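Long-range contacts in Beta2-bungarotoxin (Bungarus multicinctus, PDB 1BUN), which probably acts as a presynaptic neurotoxin, pairing a phospholipase A2 chain with a disulfide-linked Kunitz-type chain thought to target neuronal potassium channels: residues B[7-12]-B[41-46]; B[20-25]-B[35-40]; B[30-35]-B[51-56]. All blocks are in the same frame, centred on the assembly; numbering follows the deposited sequence.

Contact 1: B[7-12]-B[41-46]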
loop_
_atom_site.group_PDB
_atom_site.type_symbol
_atom_site.label_atom_id
_atom_site.label_comp_id
_atom_site.label_asym_id
_atom_site.label_seq_id
_atom_site.Cartn_x
_atom_site.Cartn_y
_atom_site.Cartn_z
ATOM N N CYS B 7 -7.538 7.185 -15.825
ATOM C CA CYS B 7 -6.258 7.313 -16.510
ATOM C C CYS B 7 -6.248 7.431 -18.033
ATOM O O CYS B 7 -5.247 7.861 -18.616
ATOM C CB CYS B 7 -5.326 6.179 -16.070
ATOM S SG CYS B 7 -4.876 6.305 -14.318
ATOM N N ASP B 8 -7.335 7.043 -18.684
ATOM C CA ASP B 8 -7.371 7.119 -20.134
ATOM C C ASP B 8 -8.420 8.083 -20.687
ATOM O O ASP B 8 -8.759 8.037 -21.870
ATOM C CB ASP B 8 -7.561 5.715 -20.720
ATOM C CG ASP B 8 -6.402 4.795 -20.408
ATOM O OD1 ASP B 8 -5.268 5.106 -20.827
ATOM O OD2 ASP B 8 -6.619 3.776 -19.721
ATOM N N LYS B 9 -8.956 8.946 -19.840
ATOM C CA LYS B 9 -9.953 9.909 -20.283
ATOM C C LYS B 9 -9.193 11.176 -20.638
ATOM O O LYS B 9 -8.039 11.343 -20.218
ATOM C CB LYS B 9 -10.939 10.174 -19.159
ATOM C CG LYS B 9 -11.780 8.965 -18.854
ATOM C CD LYS B 9 -12.659 9.195 -17.680
ATOM C CE LYS B 9 -13.708 8.112 -17.593
ATOM N NZ LYS B 9 -14.542 8.285 -16.363
ATOM N N PRO B 10 -9.792 12.076 -21.441
ATOM C CA PRO B 10 -9.001 13.265 -21.740
ATOM C C PRO B 10 -8.971 14.183 -20.511
ATOM O O PRO B 10 -9.905 14.185 -19.719
ATOM C CB PRO B 10 -9.716 13.850 -22.955
ATOM C CG PRO B 10 -11.125 13.515 -22.697
ATOM C CD PRO B 10 -11.063 12.091 -22.187
ATOM N N PRO B 11 -7.834 14.868 -20.283
ATOM C CA PRO B 11 -7.647 15.775 -19.160
ATOM C C PRO B 11 -8.632 16.931 -19.244
ATOM O O PRO B 11 -8.803 17.520 -20.310
ATOM C CB PRO B 11 -6.197 16.243 -19.360
ATOM C CG PRO B 11 -6.048 16.249 -20.835
ATOM C CD PRO B 11 -6.644 14.904 -21.156
ATOM N N ASP B 12 -9.241 17.283 -18.117
ATOM C CA ASP B 12 -10.214 18.362 -18.084
ATOM C C ASP B 12 -9.532 19.739 -18.015
ATOM O O ASP B 12 -9.108 20.199 -16.945
ATOM C CB ASP B 12 -11.204 18.106 -16.924
ATOM C CG ASP B 12 -12.226 19.201 -16.752
ATOM O OD1 ASP B 12 -12.126 20.248 -17.420
ATOM O OD2 ASP B 12 -13.145 19.031 -15.929
ATOM N N ASN B 41 -12.398 19.535 -12.201
ATOM C CA ASN B 41 -12.499 18.131 -11.816
ATOM C C ASN B 41 -13.558 17.284 -12.544
ATOM O O ASN B 41 -14.286 16.507 -11.912
ATOM C CB ASN B 41 -12.714 18.032 -10.311
ATOM C CG ASN B 41 -12.392 16.675 -9.787
ATOM O OD1 ASN B 41 -11.331 16.139 -10.082
ATOM N ND2 ASN B 41 -13.306 16.089 -9.026
ATOM N N GLY B 42 -13.646 17.434 -13.861
ATOM C CA GLY B 42 -14.610 16.680 -14.641
ATOM C C GLY B 42 -14.266 15.210 -14.618
ATOM O O GLY B 42 -15.071 14.375 -15.030
ATOM N N ASN B 43 -13.048 14.899 -14.175
ATOM C CA ASN B 43 -12.559 13.539 -14.070
ATOM C C ASN B 43 -11.288 13.660 -13.275
ATOM O O ASN B 43 -10.726 14.753 -13.229
ATOM C CB ASN B 43 -12.318 12.893 -15.450
ATOM C CG ASN B 43 -11.089 13.427 -16.185
ATOM O OD1 ASN B 43 -10.123 13.890 -15.590
ATOM N ND2 ASN B 43 -11.112 13.309 -17.502
ATOM N N GLY B 44 -10.781 12.551 -12.740
ATOM C CA GLY B 44 -9.583 12.603 -11.929
ATOM C C GLY B 44 -8.245 12.371 -12.591
ATOM O O GLY B 44 -7.277 12.060 -11.893
ATOM N N ASN B 45 -8.165 12.502 -13.913
ATOM C CA ASN B 45 -6.903 12.307 -14.626
ATOM C C ASN B 45 -6.190 13.646 -14.556
ATOM O O ASN B 45 -6.286 14.484 -15.470
ATOM C CB ASN B 45 -7.144 11.896 -16.093
ATOM C CG ASN B 45 -5.867 11.465 -16.806
ATOM O OD1 ASN B 45 -4.778 11.530 -16.237
ATOM N ND2 ASN B 45 -5.988 11.031 -18.049
ATOM N N HIS B 46 -5.654 13.918 -13.373
ATOM C CA HIS B 46 -4.901 15.135 -13.083
ATOM C C HIS B 46 -4.237 14.924 -11.728
ATOM O O HIS B 46 -4.909 14.725 -10.710
ATOM C CB HIS B 46 -5.800 16.389 -13.093
ATOM C CG HIS B 46 -6.906 16.368 -12.080
ATOM N ND1 HIS B 46 -6.746 16.682 -10.748
ATOM C CD2 HIS B 46 -8.230 16.105 -12.236
ATOM C CE1 HIS B 46 -7.943 16.603 -10.157
ATOM N NE2 HIS B 46 -8.878 16.256 -11.024
HETATM O O HOH W 1 -8.680 15.850 -15.676
#
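Two irregular loops of the Kunitz fold, 7-12 ahead of the hairpin and 41-46 behind it, are joined here by asparagine amides and an aspartate rather than by apolar packing. Asn-45, its CG anti to the backbone N (chi1 -171°), carries its amide across to the other loop, where ND2 donates to Lys-9 O at 3.0 Å; the acceptor lies close to the amide plane and the donor sits in the carbonyl plane of Lys-9. The same ND2 stands 3.3 Å from Cys-7 O. Asn-43 takes the crowded first torsion (chi1 73°), which folds OD1 back onto the Asn-45 N at 2.9 Å and closes an Asx turn. Its amide rotation is therefore set, and ND2 is presented to Pro-10 O at 2.7 Å, approaching from above the carbonyl plane, while Lys-9 CB packs against the same nitrogen. At the far end Asp-12 OD2 receives Gly-42 N at 2.7 Å on its anti lone pair, and OD1 takes Lys-14 N, so each carboxylate oxygen is engaged. A water accepts from Asp-12 N at 2.9 Å and bridges to the other loop, lying 2.8 Å from Asn-45 O and also beside Asn-43 OD1. Within 41-46, His-46 NE2 donates to Asn-41 OD1 in the plane of the ring. Toward the hairpin, Asn-45 OD1 accepts from Tyr-25 N of strand 20-26, Pro-11 packs on Tyr-24 and on Phe-35 of strand 31-37, and the Cys-7–Cys-57 disulfide ties the first loop to helix 50-57.

Contact 2: B[20-25]-B[35-40]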
loop_
_atom_site.group_PDB
_atom_site.type_symbol
_atom_site.label_atom_id
_atom_site.label_comp_id
_atom_site.label_asym_id
_atom_site.label_seq_id
_atom_site.Cartn_x
_atom_site.Cartn_y
_atom_site.Cartn_z
ATOM N N VAL B 20 -3.412 25.827 -12.802
ATOM C CA VAL B 20 -2.275 25.260 -12.098
ATOM C C VAL B 20 -1.659 24.169 -12.992
ATOM O O VAL B 20 -2.297 23.668 -13.926
ATOM C CB VAL B 20 -2.723 24.683 -10.724
ATOM C CG1 VAL B 20 -3.509 23.396 -10.917
ATOM C CG2 VAL B 20 -1.526 24.474 -9.819
ATOM N N ARG B 21 -0.392 23.869 -12.775
ATOM C CA ARG B 21 0.273 22.839 -13.566
ATOM C C ARG B 21 0.093 21.451 -12.934
ATOM O O ARG B 21 0.398 21.238 -11.754
ATOM C CB ARG B 21 1.753 23.158 -13.698
ATOM C CG ARG B 21 1.994 24.580 -14.198
ATOM C CD ARG B 21 2.853 25.357 -13.203
ATOM N NE ARG B 21 2.212 25.433 -11.895
ATOM C CZ ARG B 21 1.660 26.539 -11.409
ATOM N NH1 ARG B 21 1.676 27.663 -12.129
ATOM N NH2 ARG B 21 1.108 26.523 -10.201
ATOM N N ALA B 22 -0.457 20.529 -13.706
ATOM C CA ALA B 22 -0.656 19.200 -13.209
ATOM C C ALA B 22 -0.292 18.220 -14.343
ATOM O O ALA B 22 0.105 18.637 -15.433
ATOM C CB ALA B 22 -2.104 19.029 -12.719
ATOM N N PHE B 23 -0.297 16.926 -14.049
ATOM C CA PHE B 23 0.031 15.944 -15.065
ATOM C C PHE B 23 -1.146 15.055 -15.171
ATOM O O PHE B 23 -1.919 14.914 -14.217
ATOM C CB PHE B 23 1.244 15.114 -14.696
ATOM C CG PHE B 23 2.427 15.934 -14.281
ATOM C CD1 PHE B 23 2.401 16.666 -13.114
ATOM C CD2 PHE B 23 3.550 15.976 -15.056
ATOM C CE1 PHE B 23 3.477 17.426 -12.741
ATOM C CE2 PHE B 23 4.616 16.732 -14.677
ATOM C CZ PHE B 23 4.580 17.462 -13.513
ATOM N N TYR B 24 -1.315 14.525 -16.369
ATOM C CA TYR B 24 -2.394 13.638 -16.678
ATOM C C TYR B 24 -1.767 12.500 -17.440
ATOM O O TYR B 24 -0.658 12.646 -17.963
ATOM C CB TYR B 24 -3.381 14.358 -17.564
ATOM C CG TYR B 24 -2.897 14.634 -18.957
ATOM C CD1 TYR B 24 -2.092 15.728 -19.247
ATOM C CD2 TYR B 24 -3.359 13.875 -20.007
ATOM C CE1 TYR B 24 -1.794 16.050 -20.563
ATOM C CE2 TYR B 24 -3.069 14.179 -21.297
ATOM C CZ TYR B 24 -2.300 15.263 -21.581
ATOM O OH TYR B 24 -2.139 15.572 -22.915
ATOM N N TYR B 25 -2.458 11.376 -17.533
ATOM C CA TYR B 25 -1.895 10.253 -18.251
ATOM C C TYR B 25 -2.333 10.254 -19.702
ATOM O O TYR B 25 -3.508 10.475 -20.006
ATOM C CB TYR B 25 -2.281 8.925 -17.576
ATOM C CG TYR B 25 -1.662 7.713 -18.230
ATOM C CD1 TYR B 25 -0.290 7.487 -18.170
ATOM C CD2 TYR B 25 -2.445 6.817 -18.943
ATOM C CE1 TYR B 25 0.288 6.394 -18.811
ATOM C CE2 TYR B 25 -1.880 5.736 -19.579
ATOM C CZ TYR B 25 -0.521 5.530 -19.508
ATOM O OH TYR B 25 0.010 4.425 -20.124
ATOM N N PHE B 35 0.164 19.545 -18.140
ATOM C CA PHE B 35 -0.917 20.292 -18.794
ATOM C C PHE B 35 -1.454 21.408 -17.893
ATOM O O PHE B 35 -1.103 21.482 -16.707
ATOM C CB PHE B 35 -2.049 19.371 -19.275
ATOM C CG PHE B 35 -3.034 18.972 -18.210
ATOM C CD1 PHE B 35 -2.640 18.267 -17.093
ATOM C CD2 PHE B 35 -4.373 19.262 -18.354
ATOM C CE1 PHE B 35 -3.581 17.853 -16.134
ATOM C CE2 PHE B 35 -5.311 18.846 -17.393
ATOM C CZ PHE B 35 -4.912 18.146 -16.292
ATOM N N ARG B 36 -2.239 22.319 -18.472
ATOM C CA ARG B 36 -2.804 23.427 -17.712
ATOM C C ARG B 36 -4.119 22.949 -17.108
ATOM O O ARG B 36 -5.110 22.816 -17.818
ATOM C CB ARG B 36 -3.040 24.640 -18.629
ATOM C CG ARG B 36 -1.774 25.293 -19.208
ATOM C CD ARG B 36 -2.093 26.575 -20.014
ATOM N NE ARG B 36 -1.828 27.789 -19.227
ATOM C CZ ARG B 36 -2.735 28.732 -18.955
ATOM N NH1 ARG B 36 -3.977 28.638 -19.411
ATOM N NH2 ARG B 36 -2.433 29.721 -18.131
ATOM N N TYR B 37 -4.106 22.600 -15.828
ATOM C CA TYR B 37 -5.322 22.120 -15.139
ATOM C C TYR B 37 -6.116 23.316 -14.579
ATOM O O TYR B 37 -5.550 24.157 -13.862
ATOM C CB TYR B 37 -4.954 21.165 -13.988
ATOM C CG TYR B 37 -6.156 20.635 -13.247
ATOM C CD1 TYR B 37 -7.152 19.931 -13.924
ATOM C CD2 TYR B 37 -6.328 20.871 -11.887
ATOM C CE1 TYR B 37 -8.290 19.487 -13.279
ATOM C CE2 TYR B 37 -7.476 20.419 -11.221
ATOM C CZ TYR B 37 -8.446 19.736 -11.936
ATOM O OH TYR B 37 -9.610 19.335 -11.337
ATOM N N GLY B 38 -7.421 23.359 -14.853
ATOM C CA GLY B 38 -8.245 24.460 -14.400
ATOM C C GLY B 38 -9.114 24.255 -13.180
ATOM O O GLY B 38 -9.923 25.121 -12.866
ATOM N N GLY B 39 -9.000 23.122 -12.500
ATOM C CA GLY B 39 -9.807 22.907 -11.302
ATOM C C GLY B 39 -11.292 22.545 -11.405
ATOM O O GLY B 39 -12.017 22.620 -10.407
ATOM N N CYS B 40 -11.746 22.118 -12.581
ATOM C CA CYS B 40 -13.149 21.753 -12.785
ATOM C C CYS B 40 -13.454 20.311 -12.416
ATOM O O CYS B 40 -14.621 19.899 -12.398
ATOM C CB CYS B 40 -13.528 21.978 -14.235
ATOM S SG CYS B 40 -13.307 23.707 -14.721
#
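The edge of the Tyr-24 ring meets the face of Phe-35 in a T-shaped pair, with centroids 4.9 Å apart and planes at 69°. Tyr-24 CD1 makes the closest approach, 3.4 Å from Phe-35 CD1, while CE1 leans on Phe-35 CB. Both rings leave the backbone in the crowded position between N and carbonyl carbon (chi1 70° for Tyr-24, 81° for Phe-35), and they cross obliquely instead of lying side by side. Phe-35 CD1 also lies 3.2 Å from Ala-22 O, so the ring sits close against the backbone of the partner strand. Further along the same face of the sheet, Ala-22 CB touches both Phe-35 CE1 and Tyr-37 CB. Tyr-37 runs alongside Val-20, and CG1 of the valine touches the edge of the tyrosine ring, 3.9 Å from CD2. One face of that ring is covered by the backbone N of Gly-39, 3.3 Å above the plane and over its centre, and the ring stacks with His-46. Beneath these side chains lies the ladder that fixes their spacing: Val-20 and Tyr-37 exchange N-to-O bonds as one hydrogen-bonded pair, and Ala-22 and Phe-35 do so as another, with Phe-35 N 2.9 Å from Ala-22 O. Between them Arg-21 and Arg-36 form a non-hydrogen-bonded pair whose side chains leave on the opposite face. The chain then leads on to Cys-40, which is disulfide-bonded to Cys-16. This is the twisted antiparallel hairpin of the Kunitz fold, with the backbone N of a glycine set over the face of a tyrosine ring, as in bovine pancreatic trypsin inhibitor.

Contact 3: B[30-35]-B[51-56]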
loop_
_atom_site.group_PDB
_atom_site.type_symbol
_atom_site.label_atom_id
_atom_site.label_comp_id
_atom_site.label_asym_id
_atom_site.label_seq_id
_atom_site.Cartn_x
_atom_site.Cartn_y
_atom_site.Cartn_z
ATOM N N LYS B 30 2.012 6.214 -23.206
ATOM C CA LYS B 30 2.375 5.486 -21.995
ATOM C C LYS B 30 3.209 6.362 -21.061
ATOM O O LYS B 30 4.164 5.897 -20.429
ATOM C CB LYS B 30 3.124 4.184 -22.349
ATOM C CG LYS B 30 2.411 3.301 -23.385
ATOM C CD LYS B 30 1.090 2.707 -22.880
ATOM C CE LYS B 30 1.269 1.335 -22.215
ATOM N NZ LYS B 30 2.080 1.354 -20.953
ATOM N N ARG B 31 2.820 7.624 -20.958
ATOM C CA ARG B 31 3.520 8.583 -20.120
ATOM C C ARG B 31 2.517 9.543 -19.489
ATOM O O ARG B 31 1.357 9.658 -19.927
ATOM C CB ARG B 31 4.433 9.456 -20.977
ATOM C CG ARG B 31 5.812 8.965 -21.240
ATOM C CD ARG B 31 6.562 10.010 -22.069
ATOM N NE ARG B 31 5.998 10.158 -23.413
ATOM C CZ ARG B 31 6.077 9.234 -24.374
ATOM N NH1 ARG B 31 6.707 8.084 -24.160
ATOM N NH2 ARG B 31 5.484 9.439 -25.542
ATOM N N CYS B 32 2.980 10.250 -18.470
ATOM C CA CYS B 32 2.185 11.278 -17.840
ATOM C C CYS B 32 2.776 12.531 -18.453
ATOM O O CYS B 32 3.981 12.592 -18.680
ATOM C CB CYS B 32 2.452 11.287 -16.358
ATOM S SG CYS B 32 1.691 9.859 -15.590
ATOM N N VAL B 33 1.959 13.496 -18.823
ATOM C CA VAL B 33 2.548 14.706 -19.378
ATOM C C VAL B 33 1.971 15.905 -18.662
ATOM O O VAL B 33 0.906 15.785 -18.042
ATOM C CB VAL B 33 2.371 14.800 -20.915
ATOM C CG1 VAL B 33 3.220 13.760 -21.598
ATOM C CG2 VAL B 33 0.944 14.592 -21.304
ATOM N N GLN B 34 2.708 17.018 -18.658
ATOM C CA GLN B 34 2.246 18.253 -18.014
ATOM C C GLN B 34 1.162 18.984 -18.830
ATOM O O GLN B 34 1.220 19.006 -20.067
ATOM C CB GLN B 34 3.422 19.197 -17.778
ATOM C CG GLN B 34 3.081 20.447 -16.931
ATOM C CD GLN B 34 4.327 21.281 -16.554
ATOM O OE1 GLN B 34 4.234 22.258 -15.786
ATOM N NE2 GLN B 34 5.493 20.900 -17.100
ATOM N N PHE B 35 0.164 19.545 -18.140
ATOM C CA PHE B 35 -0.917 20.292 -18.794
ATOM C C PHE B 35 -1.454 21.408 -17.893
ATOM O O PHE B 35 -1.103 21.482 -16.707
ATOM C CB PHE B 35 -2.049 19.371 -19.275
ATOM C CG PHE B 35 -3.034 18.972 -18.210
ATOM C CD1 PHE B 35 -2.640 18.267 -17.093
ATOM C CD2 PHE B 35 -4.373 19.262 -18.354
ATOM C CE1 PHE B 35 -3.581 17.853 -16.134
ATOM C CE2 PHE B 35 -5.311 18.846 -17.393
ATOM C CZ PHE B 35 -4.912 18.146 -16.292
ATOM N N HIS B 51 5.379 11.589 -10.599
ATOM C CA HIS B 51 5.516 10.414 -9.747
ATOM C C HIS B 51 4.158 9.869 -9.334
ATOM O O HIS B 51 3.898 8.678 -9.463
ATOM C CB HIS B 51 6.341 10.755 -8.501
ATOM C CG HIS B 51 6.918 9.558 -7.819
ATOM N ND1 HIS B 51 6.202 8.724 -6.986
ATOM C CD2 HIS B 51 8.162 9.015 -7.904
ATOM C CE1 HIS B 51 7.008 7.718 -6.605
ATOM N NE2 HIS B 51 8.213 7.845 -7.134
ATOM N N LEU B 52 3.312 10.746 -8.812
ATOM C CA LEU B 52 1.956 10.401 -8.389
ATOM C C LEU B 52 1.140 9.850 -9.586
ATOM O O LEU B 52 0.382 8.862 -9.479
ATOM C CB LEU B 52 1.281 11.659 -7.831
ATOM C CG LEU B 52 -0.142 11.436 -7.332
ATOM C CD1 LEU B 52 -0.099 10.486 -6.142
ATOM C CD2 LEU B 52 -0.842 12.749 -6.986
ATOM N N CYS B 53 1.304 10.506 -10.728
ATOM C CA CYS B 53 0.617 10.115 -11.942
ATOM C C CYS B 53 1.076 8.745 -12.448
ATOM O O CYS B 53 0.231 7.927 -12.811
ATOM C CB CYS B 53 0.812 11.172 -13.029
ATOM S SG CYS B 53 0.118 10.673 -14.621
ATOM N N ARG B 54 2.381 8.468 -12.463
ATOM C CA ARG B 54 2.838 7.164 -12.947
ATOM C C ARG B 54 2.240 6.144 -12.009
ATOM O O ARG B 54 1.523 5.229 -12.412
ATOM C CB ARG B 54 4.349 7.037 -12.889
ATOM C CG ARG B 54 5.103 8.259 -13.299
ATOM C CD ARG B 54 6.491 7.895 -13.683
ATOM N NE ARG B 54 6.514 7.269 -14.999
ATOM C CZ ARG B 54 6.672 7.948 -16.138
ATOM N NH1 ARG B 54 6.819 9.284 -16.111
ATOM N NH2 ARG B 54 6.683 7.290 -17.305
ATOM N N CYS B 55 2.453 6.403 -10.726
ATOM C CA CYS B 55 1.961 5.564 -9.649
ATOM C C CYS B 55 0.528 5.120 -9.859
ATOM O O CYS B 55 0.210 3.945 -9.693
ATOM C CB CYS B 55 2.029 6.337 -8.343
ATOM S SG CYS B 55 1.769 5.291 -6.890
ATOM N N GLU B 56 -0.322 6.072 -10.232
ATOM C CA GLU B 56 -1.741 5.826 -10.420
ATOM C C GLU B 56 -2.149 5.270 -11.765
ATOM O O GLU B 56 -3.178 4.591 -11.856
ATOM C CB GLU B 56 -2.535 7.124 -10.204
ATOM C CG GLU B 56 -2.584 7.659 -8.806
ATOM C CD GLU B 56 -3.780 7.160 -8.038
ATOM O OE1 GLU B 56 -4.013 5.936 -8.003
ATOM O OE2 GLU B 56 -4.485 7.990 -7.440
#
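Cys-32 turns SG anti to its carbonyl carbon, beside the backbone N (chi1 -73°), whereas Cys-53 places SG anti to its own N (chi1 174°), and the two sulfurs meet in a disulfide of 2.0 Å between Cys-32 SG and Cys-53 SG. Its chi3 of -87° is close to the 90° magnitude preferred by unstrained disulfides and gives the bridge left-handed sense. The CA atoms of Cys-32 and Cys-53 end up 6.2 Å apart, and the axes of strand 31-35 and helix 51-56 come within 8.2 Å. The two cysteines make up most of the surface buried between the segments. Cys-32 SG also rests 3.5 Å from Arg-54 N, against the helix backbone. The remainder is peripheral. Arg-54 extends its guanidinium toward the start of the strand, where NH2 comes 4.4 Å from Arg-31 CG, which lies at the edge of the group near its plane. No hydrogen bond crosses between the segments; the charge of Arg-54 is met instead by Asp-50, one turn earlier on the helix, in a salt bridge through NH1. Cys-53 packs on Phe-47 as well. The bridge thus fastens the C-terminal helix 50-57 to strand 31-37, which is paired through Val-33 with Tyr-24 of strand 20-26, while Cys-55, pointing away from the strand, forms a disulfide with the other chain of the toxin.

Overall arrangement
From the N terminus, the first loop, 7-12, pairs with 41-46, so contact 1 closes a large loop containing the whole hairpin. Contact 2 lies within that loop: strand 20-26 leads round the turn, and 35-40 returns to close the smaller one. Contact 3 crosses both, since 30-35 starts between their segments, sharing Phe-35 with 35-40, while 51-56 follows them, bringing the C-terminal helix back to the strand that contact 2 also uses. The shared Phe-35 also meets His-46 of contact 1. Loops, hairpin and helix are thereby drawn into one compact Kunitz domain, with contacts 1 and 3 on opposite sides of its centre.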